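Local coordinates for protein superoxide dismutase [Mn/Fe] (Porphyromonas gingivalis, PDB 1UES) that destroys superoxide radicals by dismutating them to oxygen and hydrogen peroxide at one manganese or iron ion per subunit of a homodimer, at residues Val18-Lys21 against Glu22-Glu25; Phe104-Phe107 against Lys108-Phe111; Ala127-Ala130 against Asn131-Ser135; Ala162-Leu165 against Thr166-Arg170. The protein carries 1 engineered substitution. All coordinates share one frame; numbering follows the deposited sequence.

Overall arrangement
All four contacts are local, so none encloses or crosses another; they follow in series along the chain. Contact 1, the first from the N terminus, turns the loop before helix 21-42 into that helix, in the alpha-hairpin region. The remaining three belong to the C-terminal domain. Contact 2 spans successive turns at the start of helix 104-116, contact 3 closes the hairpin of strands 122-128 and 134-140, and contact 4 shapes the short helix 164-167 and the turn after it. Contacts 1 and 4 touch, for instance through Thr23 and Leu165, joining the two regions near the metal; contacts 1 and 3 lie on opposite sides of the chain's centre.

Contact 1 of 4, residues Val18-Lys21 against Glu22-Glu25; sequences VISK and ETVE
Ser20 and Thr23 face each other where an extended loop bends into helix 21-42, and the backbone bonds from Val24 N to Ser20 O and from Glu25 N to Lys21 O, each 2.9 Å long, make up the opening turn. Ser20 is the N-cap. Its OG sits between its own backbone N and carbonyl carbon (chi1 73°), which leaves it facing the amide ends of the first turn, and it accepts from Thr23 N at 3.0 Å in a fairly straight bond (161°). The return path from Thr23 runs through water: one water accepts from Ser20 N and lies 2.7 Å from Thr23 OG1, so the reciprocal half of a capping box is relayed by water here and not made directly. Glu22 folds back at chi2, which carries OE1 round toward Ser20, where two further waters, one bonded to Ser20 OG and the other to Lys21 N, each give it a weak bond. The carboxylate so placed would probably interact favourably with the helix N terminus. On the apolar side, Ile19 CG2 meets Val24 CG2 at 3.7 Å and Thr23 CG2 at 3.7 Å, and the Ile19 side chain runs at about a right angle to both. Phe81 adds to the packing round Ile19, while Thr166 and Leu165 of helix 164-167 lie against Ser20 and Thr23. A serine N-cap followed by an Ile19-Val24 hydrophobic staple is a classic helix start; here it begins the helix that carries the metal ligand His27, whose side chain is about 4 Å from that of Thr23.

Contact 2 of 4, residues Phe104-Phe107 against Lys108-Phe111; sequences FEKF and KEEF
Lys108 lays its aliphatic chain over one face of the Phe104 ring, with CD 3.6 Å from the ring centroid and only 15° off the normal, a CH-pi contact. Phe104 reaches this place because its CG is anti to the backbone N (chi1 180°), which holds the ring out from the helix beside the path of the Lys108 chain. Lys108 then bends at chi3 and runs beside Glu105, pointing the same way, and its NZ meets the syn side of Glu105 OE2 at 3.0 Å, somewhat out of the carboxylate plane. Trp179 gives the same ammonium a cation-pi partner. These i to i+3 and i to i+4 pairings belong to the first turns of helix 104-116, whose buried side lies on the sheet of the C-terminal domain. There Phe107 and Phe111 lie alongside each other, their ring planes 41° apart and Phe107 CZ 3.6 Å from Phe111 CD2, while Phe111 CB lies over the rim of one face of the Phe107 ring. Phe111 also meets Phe156 edge-to-face, and Ile136 packs against both side chains. On the solvent side Lys106 joins two acids into a network: its NZ approaches Glu110 OE2 from above the carboxylate plane at 3.0 Å, and stands 3.5 Å from Glu109 OE1.

Contact 3 of 4, residues Ala127-Ala130 against Asn131-Ser135; sequences ASDA and NGKLS
Asp129 and Lys133 are paired by bonds in both directions, at the point where strand 122-128 turns back into strand 134-140. Among the backbone bonds, Ala127 and Ser135 form a hydrogen-bonded antiparallel pair, with Ala127 N to Ser135 O and Ser135 N to Ala127 O both 2.9 Å. Asp129 N then gives to Lys133 O in the carbonyl plane, and Gly132 N closes the type I turn on Asp129 O at 3.1 Å, coming from above the carbonyl plane. With Gly132 at positive phi (86°), this is the type I turn with a G1 beta bulge, a common way of closing a beta hairpin. Side-chain-to-backbone bonds centre on Asp129 OD1, which accepts from Asn131 N at 2.7 Å, an Asx turn, and from Lys133 N at 3.0 Å. With CG between the backbone N and the carbonyl carbon (chi1 67°), the carboxylate is turned in over the turn's amides, and these two reach OD1 from opposite faces of its plane, a double grip that holds the group there. A water bridges Asp129 OD2 and Asn131 OD1. Apolar contact is slighter: Leu134 CD2 lies 4.0 Å from Ser128 CB, on the face where both side chains also touch Leu153 of strand 151-157 and the C-terminal Tyr191. Ala127 and Ser135 have their side chains on the other face, where Ser135 OG hydrogen-bonds Glu137 OE2.

Contact 4 of 4, residues Ala162-Leu165 against Thr166-Arg170; sequences AYYL and TYQNR
The Tyr164 ring carries Gln168 CA over the centre of one face, 3.5 Å from the centroid and 10° off the normal, while the Gln168 amide stands nearly perpendicular to that ring. Two other rings are met at their edges: Gln168 O lies in the plane of the Tyr163 ring, 3.1 Å from CE1, and Tyr163 O lies in the plane of the Tyr167 ring. Gln168 can turn its carbonyl in among these aromatics because it leaves helix 164-167 with positive phi (48°), as the second residue of the type II' turn from Tyr167 to Arg170. Tyr163 O is shared by two amides, Tyr167 N at 2.8 Å and, from above the carbonyl plane, Thr166 N at 3.2 Å. The Gln168 chain bends at chi2, bringing NE2 back to a weak bond with Tyr164 O at 3.2 Å. Further out, Tyr163 OH binds Arg171, Tyr167 OH binds Asp177, and Tyr164 OH binds His31 NE2 of the second subunit. With its ring covered by the Gln168 backbone and its hydroxyl tied across the dimer, Tyr164 is probably held in place near the metal ligand His161 of its own chain, their side chains about 6 Å apart, consistent with the Tyr-His link at the subunit interface in this family.

Contact 1 of 4, residues Val18-Lys21 against Glu22-Glu25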
loop_
_atom_site.group_PDB
_atom_site.type_symbol
_atom_site.label_atom_id
_atom_site.label_comp_id
_atom_site.label_asym_id
_atom_site.label_seq_id
_atom_site.Cartn_x
_atom_site.Cartn_y
_atom_site.Cartn_z
ATOM N N VAL A 18 6.146 2.258 -19.396
ATOM C CA VAL A 18 5.049 1.772 -18.548
ATOM C C VAL A 18 5.554 1.208 -17.211
ATOM O O VAL A 18 4.955 1.450 -16.156
ATOM C CB VAL A 18 4.193 0.755 -19.333
ATOM C CG1 VAL A 18 2.993 0.307 -18.471
ATOM C CG2 VAL A 18 3.695 1.402 -20.650
ATOM N N ILE A 19 6.621 0.427 -17.292
ATOM C CA ILE A 19 7.311 -0.080 -16.111
ATOM C C ILE A 19 8.749 0.221 -16.545
ATOM O O ILE A 19 9.328 -0.501 -17.358
ATOM C CB ILE A 19 7.105 -1.600 -15.873
ATOM C CG1 ILE A 19 5.616 -1.880 -15.643
ATOM C CG2 ILE A 19 7.864 -2.044 -14.597
ATOM C CD1 ILE A 19 5.281 -3.339 -15.351
ATOM N N SER A 20 9.277 1.326 -16.026
ATOM C CA SER A 20 10.606 1.819 -16.367
ATOM C C SER A 20 11.700 0.890 -15.900
ATOM O O SER A 20 11.474 -0.003 -15.085
ATOM C CB SER A 20 10.835 3.193 -15.751
ATOM O OG SER A 20 11.033 3.056 -14.357
ATOM N N LYS A 21 12.894 1.123 -16.419
ATOM C CA LYS A 21 14.046 0.326 -16.057
ATOM C C LYS A 21 14.284 0.483 -14.551
ATOM O O LYS A 21 14.590 -0.480 -13.861
ATOM C CB LYS A 21 15.276 0.775 -16.860
ATOM C CG LYS A 21 16.582 0.430 -16.172
ATOM C CD LYS A 21 17.815 0.916 -16.935
ATOM C CE LYS A 21 19.077 0.182 -16.403
ATOM N NZ LYS A 21 19.296 -1.072 -17.173
ATOM N N GLU A 22 14.112 1.696 -14.042
ATOM C CA GLU A 22 14.317 1.964 -12.633
ATOM C C GLU A 22 13.275 1.206 -11.809
ATOM O O GLU A 22 13.590 0.631 -10.764
ATOM C CB GLU A 22 14.227 3.480 -12.387
ATOM C CG GLU A 22 15.368 4.300 -13.063
ATOM C CD GLU A 22 15.110 4.735 -14.544
ATOM O OE1 GLU A 22 14.097 4.340 -15.196
ATOM O OE2 GLU A 22 15.979 5.501 -15.079
ATOM N N THR A 23 12.032 1.209 -12.282
ATOM C CA THR A 23 10.993 0.472 -11.564
ATOM C C THR A 23 11.287 -1.023 -11.571
ATOM O O THR A 23 11.144 -1.681 -10.524
ATOM C CB THR A 23 9.607 0.787 -12.135
ATOM O OG1 THR A 23 9.293 2.124 -11.750
ATOM C CG2 THR A 23 8.523 -0.115 -11.526
ATOM N N VAL A 24 11.688 -1.580 -12.708
ATOM C CA VAL A 24 12.014 -3.010 -12.731
ATOM C C VAL A 24 13.153 -3.290 -11.722
ATOM O O VAL A 24 13.100 -4.269 -10.950
ATOM C CB VAL A 24 12.447 -3.471 -14.154
ATOM C CG1 VAL A 24 12.993 -4.885 -14.098
ATOM C CG2 VAL A 24 11.271 -3.380 -15.115
ATOM N N GLU A 25 14.172 -2.430 -11.698
ATOM C CA GLU A 25 15.283 -2.619 -10.759
ATOM C C GLU A 25 14.809 -2.704 -9.281
ATOM O O GLU A 25 15.267 -3.564 -8.518
ATOM C CB GLU A 25 16.329 -1.496 -10.954
ATOM C CG GLU A 25 17.138 -1.187 -9.710
ATOM C CD GLU A 25 18.357 -0.329 -9.981
ATOM O OE1 GLU A 25 19.166 -0.108 -9.035
ATOM O OE2 GLU A 25 18.506 0.129 -11.144
HETATM O O HOH W 1 7.826 2.767 -13.871
HETATM O O HOH W 2 11.813 5.771 -13.322
HETATM O O HOH W 3 13.366 3.365 -18.300
#

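Contact 2 of 4, residues Phe104-Phe107 against Lys108-Phe111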
loop_
_atom_site.group_PDB
_atom_site.type_symbol
_atom_site.label_atom_id
_atom_site.label_comp_id
_atom_site.label_asym_id
_atom_site.label_seq_id
_atom_site.Cartn_x
_atom_site.Cartn_y
_atom_site.Cartn_z
ATOM N N PHE A 104 -13.691 -6.380 -25.798
ATOM C CA PHE A 104 -12.431 -6.200 -25.113
ATOM C C PHE A 104 -12.402 -4.806 -24.466
ATOM O O PHE A 104 -11.943 -4.645 -23.330
ATOM C CB PHE A 104 -11.279 -6.341 -26.103
ATOM C CG PHE A 104 -9.922 -6.168 -25.485
ATOM C CD1 PHE A 104 -9.608 -6.776 -24.271
ATOM C CD2 PHE A 104 -8.957 -5.410 -26.123
ATOM C CE1 PHE A 104 -8.339 -6.623 -23.707
ATOM C CE2 PHE A 104 -7.686 -5.250 -25.571
ATOM C CZ PHE A 104 -7.380 -5.858 -24.364
ATOM N N GLU A 105 -12.894 -3.795 -25.183
ATOM C CA GLU A 105 -12.896 -2.425 -24.659
ATOM C C GLU A 105 -13.669 -2.290 -23.370
ATOM O O GLU A 105 -13.212 -1.636 -22.427
ATOM C CB GLU A 105 -13.471 -1.455 -25.690
ATOM C CG GLU A 105 -12.518 -1.149 -26.814
ATOM C CD GLU A 105 -11.195 -0.577 -26.330
ATOM O OE1 GLU A 105 -11.210 0.432 -25.590
ATOM O OE2 GLU A 105 -10.133 -1.134 -26.690
ATOM N N LYS A 106 -14.849 -2.899 -23.330
ATOM C CA LYS A 106 -15.675 -2.864 -22.139
ATOM C C LYS A 106 -14.957 -3.598 -21.001
ATOM O O LYS A 106 -15.018 -3.181 -19.851
ATOM C CB LYS A 106 -17.022 -3.534 -22.401
ATOM C CG LYS A 106 -18.070 -3.249 -21.345
ATOM C CD LYS A 106 -18.347 -1.749 -21.245
ATOM C CE LYS A 106 -19.396 -1.428 -20.186
ATOM N NZ LYS A 106 -19.432 -2.431 -19.079
ATOM N N PHE A 107 -14.279 -4.693 -21.329
ATOM C CA PHE A 107 -13.562 -5.441 -20.315
ATOM C C PHE A 107 -12.473 -4.565 -19.700
ATOM O O PHE A 107 -12.328 -4.508 -18.474
ATOM C CB PHE A 107 -12.903 -6.685 -20.908
ATOM C CG PHE A 107 -11.836 -7.271 -20.018
ATOM C CD1 PHE A 107 -12.171 -7.818 -18.786
ATOM C CD2 PHE A 107 -10.495 -7.237 -20.392
ATOM C CE1 PHE A 107 -11.190 -8.319 -17.930
ATOM C CE2 PHE A 107 -9.515 -7.735 -19.537
ATOM C CZ PHE A 107 -9.873 -8.278 -18.306
ATOM N N LYS A 108 -11.717 -3.875 -20.547
ATOM C CA LYS A 108 -10.638 -3.034 -20.038
ATOM C C LYS A 108 -11.213 -1.980 -19.113
ATOM O O LYS A 108 -10.644 -1.686 -18.057
ATOM C CB LYS A 108 -9.886 -2.364 -21.179
ATOM C CG LYS A 108 -9.140 -3.338 -22.068
ATOM C CD LYS A 108 -8.991 -2.739 -23.449
ATOM C CE LYS A 108 -7.785 -1.859 -23.522
ATOM N NZ LYS A 108 -7.729 -1.182 -24.847
ATOM N N GLU A 109 -12.347 -1.414 -19.504
ATOM C CA GLU A 109 -12.977 -0.399 -18.675
ATOM C C GLU A 109 -13.290 -0.953 -17.278
ATOM O O GLU A 109 -12.977 -0.320 -16.278
ATOM C CB GLU A 109 -14.248 0.132 -19.369
ATOM C CG GLU A 109 -15.551 -0.154 -18.619
ATOM C CD GLU A 109 -16.674 0.856 -18.915
ATOM O OE1 GLU A 109 -17.813 0.600 -18.465
ATOM O OE2 GLU A 109 -16.429 1.890 -19.588
ATOM N N GLU A 110 -13.890 -2.137 -17.203
ATOM C CA GLU A 110 -14.241 -2.717 -15.911
ATOM C C GLU A 110 -13.025 -3.110 -15.102
ATOM O O GLU A 110 -13.000 -2.927 -13.883
ATOM C CB GLU A 110 -15.142 -3.939 -16.083
ATOM C CG GLU A 110 -16.423 -3.615 -16.826
ATOM C CD GLU A 110 -17.295 -4.826 -17.039
ATOM O OE1 GLU A 110 -17.334 -5.709 -16.148
ATOM O OE2 GLU A 110 -17.951 -4.897 -18.101
ATOM N N PHE A 111 -12.018 -3.641 -15.782
ATOM C CA PHE A 111 -10.792 -4.060 -15.109
ATOM C C PHE A 111 -10.083 -2.831 -14.522
ATOM O O PHE A 111 -9.705 -2.809 -13.332
ATOM C CB PHE A 111 -9.901 -4.802 -16.122
ATOM C CG PHE A 111 -8.950 -5.798 -15.491
ATOM C CD1 PHE A 111 -7.591 -5.523 -15.423
ATOM C CD2 PHE A 111 -9.417 -7.005 -14.978
ATOM C CE1 PHE A 111 -6.696 -6.453 -14.846
ATOM C CE2 PHE A 111 -8.536 -7.946 -14.394
ATOM C CZ PHE A 111 -7.171 -7.668 -14.330
#

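Contact 3 of 4, residues Ala127-Ala130 against Asn131-Ser135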
loop_
_atom_site.group_PDB
_atom_site.type_symbol
_atom_site.label_atom_id
_atom_site.label_comp_id
_atom_site.label_asym_id
_atom_site.label_seq_id
_atom_site.Cartn_x
_atom_site.Cartn_y
_atom_site.Cartn_z
ATOM N N ALA A 127 -9.560 -13.875 -13.559
ATOM C CA ALA A 127 -9.433 -15.283 -13.212
ATOM C C ALA A 127 -10.507 -16.127 -13.915
ATOM O O ALA A 127 -11.504 -15.595 -14.398
ATOM C CB ALA A 127 -9.548 -15.449 -11.697
ATOM N N SER A 128 -10.280 -17.434 -14.025
ATOM C CA SER A 128 -11.283 -18.305 -14.642
ATOM C C SER A 128 -11.555 -19.500 -13.719
ATOM O O SER A 128 -10.712 -19.848 -12.875
ATOM C CB SER A 128 -10.808 -18.822 -16.009
ATOM O OG SER A 128 -9.609 -19.573 -15.911
ATOM N N ASP A 129 -12.739 -20.096 -13.833
ATOM C CA ASP A 129 -13.028 -21.284 -13.047
ATOM C C ASP A 129 -12.760 -22.466 -13.984
ATOM O O ASP A 129 -12.241 -22.269 -15.088
ATOM C CB ASP A 129 -14.474 -21.292 -12.474
ATOM C CG ASP A 129 -15.571 -21.401 -13.542
ATOM O OD1 ASP A 129 -15.268 -21.664 -14.716
ATOM O OD2 ASP A 129 -16.771 -21.220 -13.182
ATOM N N ALA A 130 -13.067 -23.682 -13.551
ATOM C CA ALA A 130 -12.791 -24.861 -14.381
ATOM C C ALA A 130 -13.623 -24.910 -15.661
ATOM O O ALA A 130 -13.309 -25.670 -16.583
ATOM C CB ALA A 130 -13.008 -26.149 -13.558
ATOM N N ASN A 131 -14.691 -24.121 -15.734
ATOM C CA ASN A 131 -15.523 -24.117 -16.934
ATOM C C ASN A 131 -15.230 -22.945 -17.860
ATOM O O ASN A 131 -15.955 -22.730 -18.837
ATOM C CB ASN A 131 -17.012 -24.102 -16.568
ATOM C CG ASN A 131 -17.360 -25.117 -15.504
ATOM O OD1 ASN A 131 -17.877 -24.763 -14.433
ATOM N ND2 ASN A 131 -17.073 -26.392 -15.780
ATOM N N GLY A 132 -14.183 -22.187 -17.550
ATOM C CA GLY A 132 -13.820 -21.051 -18.375
ATOM C C GLY A 132 -14.553 -19.764 -18.036
ATOM O O GLY A 132 -14.379 -18.771 -18.727
ATOM N N LYS A 133 -15.371 -19.764 -16.991
ATOM C CA LYS A 133 -16.095 -18.548 -16.638
ATOM C C LYS A 133 -15.082 -17.573 -16.067
ATOM O O LYS A 133 -14.284 -17.945 -15.205
ATOM C CB LYS A 133 -17.182 -18.824 -15.607
ATOM C CG LYS A 133 -18.067 -17.590 -15.371
ATOM C CD LYS A 133 -18.659 -17.572 -13.983
ATOM C CE LYS A 133 -20.090 -17.020 -14.002
ATOM N NZ LYS A 133 -20.632 -17.031 -15.388
ATOM N N LEU A 134 -15.128 -16.335 -16.554
ATOM C CA LEU A 134 -14.194 -15.305 -16.143
ATOM C C LEU A 134 -14.770 -14.414 -15.069
ATOM O O LEU A 134 -15.981 -14.165 -15.026
ATOM C CB LEU A 134 -13.812 -14.428 -17.340
ATOM C CG LEU A 134 -13.235 -15.110 -18.585
ATOM C CD1 LEU A 134 -13.193 -14.105 -19.759
ATOM C CD2 LEU A 134 -11.814 -15.627 -18.264
ATOM N N SER A 135 -13.888 -13.916 -14.216
ATOM C CA SER A 135 -14.290 -13.000 -13.164
ATOM C C SER A 135 -13.177 -12.017 -12.919
ATOM O O SER A 135 -12.009 -12.315 -13.161
ATOM C CB SER A 135 -14.576 -13.742 -11.857
ATOM O OG SER A 135 -13.434 -14.449 -11.379
HETATM O O HOH W 4 -18.927 -22.107 -14.571
#

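Contact 4 of 4, residues Ala162-Leu165 against Thr166-Arg170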
loop_
_atom_site.group_PDB
_atom_site.type_symbol
_atom_site.label_atom_id
_atom_site.label_comp_id
_atom_site.label_asym_id
_atom_site.label_seq_id
_atom_site.Cartn_x
_atom_site.Cartn_y
_atom_site.Cartn_z
ATOM N N ALA A 162 4.496 -0.285 -7.620
ATOM C CA ALA A 162 4.461 -0.746 -8.992
ATOM C C ALA A 162 4.449 0.404 -9.975
ATOM O O ALA A 162 4.803 0.234 -11.103
ATOM C CB ALA A 162 3.225 -1.621 -9.201
ATOM N N TYR A 163 4.088 1.598 -9.520
ATOM C CA TYR A 163 3.950 2.677 -10.490
ATOM C C TYR A 163 4.338 4.041 -9.970
ATOM O O TYR A 163 4.407 4.986 -10.743
ATOM C CB TYR A 163 2.467 2.747 -10.962
ATOM C CG TYR A 163 1.418 2.946 -9.865
ATOM C CD1 TYR A 163 1.153 4.230 -9.336
ATOM C CD2 TYR A 163 0.717 1.872 -9.314
ATOM C CE1 TYR A 163 0.226 4.426 -8.302
ATOM C CE2 TYR A 163 -0.199 2.043 -8.290
ATOM C CZ TYR A 163 -0.453 3.333 -7.779
ATOM O OH TYR A 163 -1.405 3.567 -6.823
ATOM N N TYR A 164 4.614 4.170 -8.686
ATOM C CA TYR A 164 4.865 5.501 -8.159
ATOM C C TYR A 164 6.028 6.278 -8.769
ATOM O O TYR A 164 5.957 7.497 -8.921
ATOM C CB TYR A 164 5.025 5.438 -6.635
ATOM C CG TYR A 164 4.423 6.657 -5.994
ATOM C CD1 TYR A 164 3.051 6.768 -5.852
ATOM C CD2 TYR A 164 5.215 7.734 -5.621
ATOM C CE1 TYR A 164 2.453 7.936 -5.352
ATOM C CE2 TYR A 164 4.633 8.910 -5.115
ATOM C CZ TYR A 164 3.238 8.997 -4.995
ATOM O OH TYR A 164 2.633 10.175 -4.588
ATOM N N LEU A 165 7.093 5.585 -9.129
ATOM C CA LEU A 165 8.256 6.313 -9.651
ATOM C C LEU A 165 7.944 7.035 -10.937
ATOM O O LEU A 165 8.498 8.115 -11.184
ATOM C CB LEU A 165 9.438 5.382 -9.891
ATOM C CG LEU A 165 10.106 4.744 -8.667
ATOM C CD1 LEU A 165 11.323 3.921 -9.125
ATOM C CD2 LEU A 165 10.531 5.801 -7.675
ATOM N N THR A 166 7.055 6.463 -11.739
ATOM C CA THR A 166 6.709 7.061 -13.035
ATOM C C THR A 166 5.378 7.824 -13.045
ATOM O O THR A 166 5.259 8.854 -13.720
ATOM C CB THR A 166 6.646 5.956 -14.145
ATOM O OG1 THR A 166 7.942 5.364 -14.327
ATOM C CG2 THR A 166 6.187 6.536 -15.469
ATOM N N TYR A 167 4.381 7.300 -12.335
ATOM C CA TYR A 167 3.029 7.865 -12.321
ATOM C C TYR A 167 2.582 8.557 -11.056
ATOM O O TYR A 167 1.507 9.179 -11.045
ATOM C CB TYR A 167 2.015 6.768 -12.585
ATOM C CG TYR A 167 2.170 6.097 -13.916
ATOM C CD1 TYR A 167 1.409 6.515 -15.008
ATOM C CD2 TYR A 167 3.110 5.070 -14.111
ATOM C CE1 TYR A 167 1.569 5.943 -16.260
ATOM C CE2 TYR A 167 3.272 4.490 -15.378
ATOM C CZ TYR A 167 2.506 4.936 -16.445
ATOM O OH TYR A 167 2.664 4.402 -17.723
ATOM N N GLN A 168 3.372 8.403 -9.995
ATOM C CA GLN A 168 3.006 8.939 -8.694
ATOM C C GLN A 168 1.556 8.560 -8.356
ATOM O O GLN A 168 1.206 7.398 -8.416
ATOM C CB GLN A 168 3.221 10.457 -8.634
ATOM C CG GLN A 168 4.704 10.839 -8.747
ATOM C CD GLN A 168 5.157 10.929 -10.187
ATOM O OE1 GLN A 168 4.510 11.585 -10.995
ATOM N NE2 GLN A 168 6.255 10.248 -10.526
ATOM N N ASN A 169 0.695 9.518 -8.036
ATOM C CA ASN A 169 -0.669 9.159 -7.649
ATOM C C ASN A 169 -1.607 8.761 -8.778
ATOM O O ASN A 169 -2.749 8.355 -8.532
ATOM C CB ASN A 169 -1.304 10.314 -6.881
ATOM C CG ASN A 169 -1.462 11.555 -7.732
ATOM O OD1 ASN A 169 -2.575 12.067 -7.889
ATOM N ND2 ASN A 169 -0.347 12.060 -8.273
ATOM N N ARG A 170 -1.122 8.886 -10.003
ATOM C CA ARG A 170 -1.930 8.573 -11.187
ATOM C C ARG A 170 -2.086 7.066 -11.468
ATOM O O ARG A 170 -1.674 6.565 -12.519
ATOM C CB ARG A 170 -1.358 9.332 -12.406
ATOM C CG ARG A 170 -1.231 10.854 -12.153
ATOM C CD ARG A 170 -0.712 11.631 -13.388
ATOM N NE ARG A 170 0.661 11.301 -13.735
ATOM C CZ ARG A 170 1.011 10.487 -14.730
ATOM N NH1 ARG A 170 0.087 9.913 -15.500
ATOM N NH2 ARG A 170 2.280 10.229 -14.945
#